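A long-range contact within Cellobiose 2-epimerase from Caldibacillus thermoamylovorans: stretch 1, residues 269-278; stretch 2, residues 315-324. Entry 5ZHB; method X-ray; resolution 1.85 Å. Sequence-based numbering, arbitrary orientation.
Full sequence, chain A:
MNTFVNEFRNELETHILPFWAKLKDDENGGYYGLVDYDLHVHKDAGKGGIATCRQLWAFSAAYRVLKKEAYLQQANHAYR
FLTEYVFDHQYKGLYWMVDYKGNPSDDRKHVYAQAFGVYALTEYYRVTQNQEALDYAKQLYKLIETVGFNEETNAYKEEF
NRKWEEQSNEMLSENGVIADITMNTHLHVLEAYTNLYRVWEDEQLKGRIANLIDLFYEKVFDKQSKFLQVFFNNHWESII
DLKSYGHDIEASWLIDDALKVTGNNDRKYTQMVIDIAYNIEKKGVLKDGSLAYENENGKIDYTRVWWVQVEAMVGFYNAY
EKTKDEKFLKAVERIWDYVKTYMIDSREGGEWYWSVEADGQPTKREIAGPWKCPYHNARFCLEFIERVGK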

# COMPACT_ATOMS: atom_id res chain seq x y z
N TYR A 269 -18.15 9.25 -9.11
CA TYR A 269 -16.94 8.80 -8.43
C TYR A 269 -17.30 8.41 -7.00
O TYR A 269 -16.94 7.31 -6.55
CB TYR A 269 -15.87 9.90 -8.43
CG TYR A 269 -15.40 10.34 -9.81
CD1 TYR A 269 -15.45 9.48 -10.90
CD2 TYR A 269 -14.87 11.61 -10.01
CE1 TYR A 269 -15.01 9.87 -12.15
CE2 TYR A 269 -14.42 12.02 -11.27
CZ TYR A 269 -14.50 11.14 -12.34
OH TYR A 269 -14.09 11.47 -13.59
N THR A 270 -18.03 9.30 -6.31
CA THR A 270 -18.62 8.98 -5.01
C THR A 270 -19.42 7.67 -5.08
O THR A 270 -19.25 6.78 -4.25
CB THR A 270 -19.44 10.18 -4.53
OG1 THR A 270 -18.47 11.12 -4.08
CG2 THR A 270 -20.31 9.87 -3.32
N GLN A 271 -20.28 7.53 -6.09
CA GLN A 271 -21.08 6.32 -6.21
C GLN A 271 -20.18 5.10 -6.47
O GLN A 271 -20.47 4.01 -6.01
CB GLN A 271 -22.12 6.40 -7.33
CG GLN A 271 -23.19 5.33 -7.19
CD GLN A 271 -23.93 5.49 -5.89
OE1 GLN A 271 -24.41 6.59 -5.58
NE2 GLN A 271 -23.99 4.44 -5.09
N MET A 272 -19.09 5.28 -7.23
CA MET A 272 -18.15 4.19 -7.43
C MET A 272 -17.58 3.74 -6.08
O MET A 272 -17.56 2.56 -5.80
CB MET A 272 -17.02 4.56 -8.41
CG MET A 272 -15.91 3.52 -8.49
SD MET A 272 -14.64 4.02 -9.67
CE MET A 272 -14.07 5.55 -8.94
N VAL A 273 -17.13 4.67 -5.25
CA VAL A 273 -16.56 4.34 -3.95
C VAL A 273 -17.53 3.45 -3.16
O VAL A 273 -17.14 2.43 -2.59
CB VAL A 273 -16.20 5.66 -3.24
CG1 VAL A 273 -15.95 5.49 -1.74
CG2 VAL A 273 -14.98 6.30 -3.90
N ILE A 274 -18.82 3.82 -3.20
CA ILE A 274 -19.81 3.17 -2.37
C ILE A 274 -20.12 1.80 -2.94
O ILE A 274 -20.14 0.82 -2.21
CB ILE A 274 -21.05 4.08 -2.21
CG1 ILE A 274 -20.71 5.34 -1.45
CG2 ILE A 274 -22.23 3.35 -1.56
CD1 ILE A 274 -21.68 6.49 -1.68
N ASP A 275 -20.29 1.72 -4.28
CA ASP A 275 -20.68 0.49 -4.94
C ASP A 275 -19.61 -0.60 -4.81
O ASP A 275 -19.92 -1.79 -4.66
CB ASP A 275 -21.07 0.78 -6.39
CG ASP A 275 -22.36 1.58 -6.56
OD1 ASP A 275 -23.09 1.77 -5.55
OD2 ASP A 275 -22.60 2.05 -7.68
N ILE A 276 -18.33 -0.20 -4.90
CA ILE A 276 -17.25 -1.14 -4.67
C ILE A 276 -17.39 -1.74 -3.26
O ILE A 276 -17.32 -2.95 -3.08
CB ILE A 276 -15.88 -0.48 -4.90
CG1 ILE A 276 -15.63 -0.11 -6.39
CG2 ILE A 276 -14.74 -1.36 -4.37
CD1 ILE A 276 -14.54 0.93 -6.55
N ALA A 277 -17.60 -0.90 -2.25
CA ALA A 277 -17.64 -1.38 -0.88
C ALA A 277 -18.80 -2.36 -0.66
O ALA A 277 -18.62 -3.45 -0.10
CB ALA A 277 -17.68 -0.21 0.07
N TYR A 278 -19.97 -2.05 -1.24
CA TYR A 278 -21.09 -2.98 -1.20
C TYR A 278 -20.72 -4.27 -1.90
O TYR A 278 -21.06 -5.38 -1.45
CB TYR A 278 -22.37 -2.40 -1.80
CG TYR A 278 -23.14 -1.57 -0.79
CD1 TYR A 278 -23.78 -2.21 0.28
CD2 TYR A 278 -23.25 -0.20 -0.89
CE1 TYR A 278 -24.50 -1.48 1.21
CE2 TYR A 278 -23.99 0.54 0.03
CZ TYR A 278 -24.61 -0.11 1.08
OH TYR A 278 -25.32 0.53 2.05
N GLY A 315 -11.87 0.15 4.46
CA GLY A 315 -12.76 0.52 3.38
C GLY A 315 -14.21 0.37 3.82
O GLY A 315 -15.03 1.20 3.48
N PHE A 316 -14.47 -0.67 4.62
CA PHE A 316 -15.82 -0.91 5.13
C PHE A 316 -16.22 0.17 6.12
O PHE A 316 -17.37 0.62 6.09
CB PHE A 316 -15.95 -2.33 5.66
CG PHE A 316 -16.01 -3.45 4.64
CD1 PHE A 316 -16.43 -3.28 3.32
CD2 PHE A 316 -15.69 -4.74 5.04
CE1 PHE A 316 -16.48 -4.36 2.44
CE2 PHE A 316 -15.77 -5.81 4.16
CZ PHE A 316 -16.14 -5.61 2.86
N TYR A 317 -15.29 0.63 6.96
CA TYR A 317 -15.59 1.70 7.90
C TYR A 317 -15.84 3.03 7.18
O TYR A 317 -16.73 3.80 7.57
CB TYR A 317 -14.52 1.80 8.98
CG TYR A 317 -14.98 2.79 10.03
CD1 TYR A 317 -15.98 2.46 10.93
CD2 TYR A 317 -14.47 4.08 10.06
CE1 TYR A 317 -16.43 3.37 11.88
CE2 TYR A 317 -14.93 5.00 10.99
CZ TYR A 317 -15.92 4.65 11.89
OH TYR A 317 -16.33 5.58 12.79
N ASN A 318 -15.05 3.33 6.15
CA ASN A 318 -15.29 4.49 5.30
C ASN A 318 -16.70 4.43 4.71
O ASN A 318 -17.44 5.41 4.77
CB ASN A 318 -14.25 4.57 4.17
CG ASN A 318 -14.31 5.86 3.37
OD1 ASN A 318 -14.07 6.94 3.92
ND2 ASN A 318 -14.58 5.76 2.08
N ALA A 319 -17.05 3.28 4.14
CA ALA A 319 -18.36 3.05 3.58
C ALA A 319 -19.47 3.27 4.62
O ALA A 319 -20.54 3.77 4.27
CB ALA A 319 -18.43 1.67 3.01
N TYR A 320 -19.21 2.84 5.86
CA TYR A 320 -20.15 3.05 6.95
C TYR A 320 -20.36 4.53 7.18
O TYR A 320 -21.50 4.96 7.37
CB TYR A 320 -19.71 2.38 8.25
CG TYR A 320 -20.62 2.68 9.44
CD1 TYR A 320 -21.91 2.15 9.50
CD2 TYR A 320 -20.17 3.46 10.49
CE1 TYR A 320 -22.75 2.42 10.57
CE2 TYR A 320 -20.98 3.69 11.59
CZ TYR A 320 -22.27 3.18 11.62
OH TYR A 320 -23.06 3.42 12.71
N GLU A 321 -19.25 5.31 7.15
CA GLU A 321 -19.32 6.76 7.30
C GLU A 321 -20.21 7.38 6.21
O GLU A 321 -20.98 8.27 6.48
CB GLU A 321 -17.92 7.38 7.36
CG GLU A 321 -17.18 7.15 8.68
CD GLU A 321 -15.81 7.81 8.81
OE1 GLU A 321 -14.88 7.39 8.12
OE2 GLU A 321 -15.62 8.72 9.64
N LYS A 322 -20.15 6.88 4.98
CA LYS A 322 -20.92 7.48 3.89
C LYS A 322 -22.35 6.95 3.83
O LYS A 322 -23.22 7.61 3.25
CB LYS A 322 -20.29 7.20 2.53
CG LYS A 322 -18.87 7.67 2.36
CD LYS A 322 -18.35 7.38 0.95
CE LYS A 322 -18.19 8.55 0.04
NZ LYS A 322 -17.36 9.61 0.64
N THR A 323 -22.61 5.75 4.33
CA THR A 323 -23.92 5.14 4.14
C THR A 323 -24.70 5.00 5.44
O THR A 323 -25.90 4.75 5.37
CB THR A 323 -23.75 3.78 3.46
OG1 THR A 323 -23.10 2.96 4.43
CG2 THR A 323 -23.01 3.89 2.14
N LYS A 324 -24.02 5.06 6.61
CA LYS A 324 -24.60 4.74 7.91
C LYS A 324 -25.27 3.36 7.90
O LYS A 324 -26.19 3.08 8.67
CB LYS A 324 -25.65 5.77 8.32
CG LYS A 324 -25.10 7.17 8.55
CD LYS A 324 -23.94 7.24 9.53
CE LYS A 324 -23.33 8.59 9.62
NZ LYS A 324 -24.35 9.64 9.81

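Stretch 1 is helical throughout and stretch 2 is helical up to Thr323; the two helix axes approach to 9.6 Å with an angle of 123° between their N-to-C directions. No hydrogen bond crosses between them, so the contact rests on van der Waals packing.

Gly315 opens stretch 2 and has no side chain to offer. Phe316 follows, with chi1 in the m rotamer. Its ring edge meets the backbone of stretch 1, with CE1 3.4 Å from Ala277 O. Asn318 points toward stretch 1, and its ND2 lies 4.1 Å from Val273 CG1. This is contact only; the amide finds its hydrogen bonds elsewhere in the structure.

Ala319 marks a tight point. Its CB sits 3.6 Å from Ala277 CB, and small side chains on both helices permit this approach. Its CA is 6.1 Å from Ile274 CA.

Lys322 lays its aliphatic chain over stretch 1. Its CD is 3.9 Å from Ile274 CG1 and 4.1 Å from Val273 CG1, while its CE is 4.2 Å from Thr270 CG2. The methylenes thus serve as apolar surface.

Thr323 bonds back to its own helix, OG1 donating to Ala319 O at 2.7 Å. Its CG2 packs 3.8 Å from Ile274 CG2, and its CB is 3.9 Å from Tyr278 OH. Lys324 leaves the helix with positive phi and makes no contact with stretch 1.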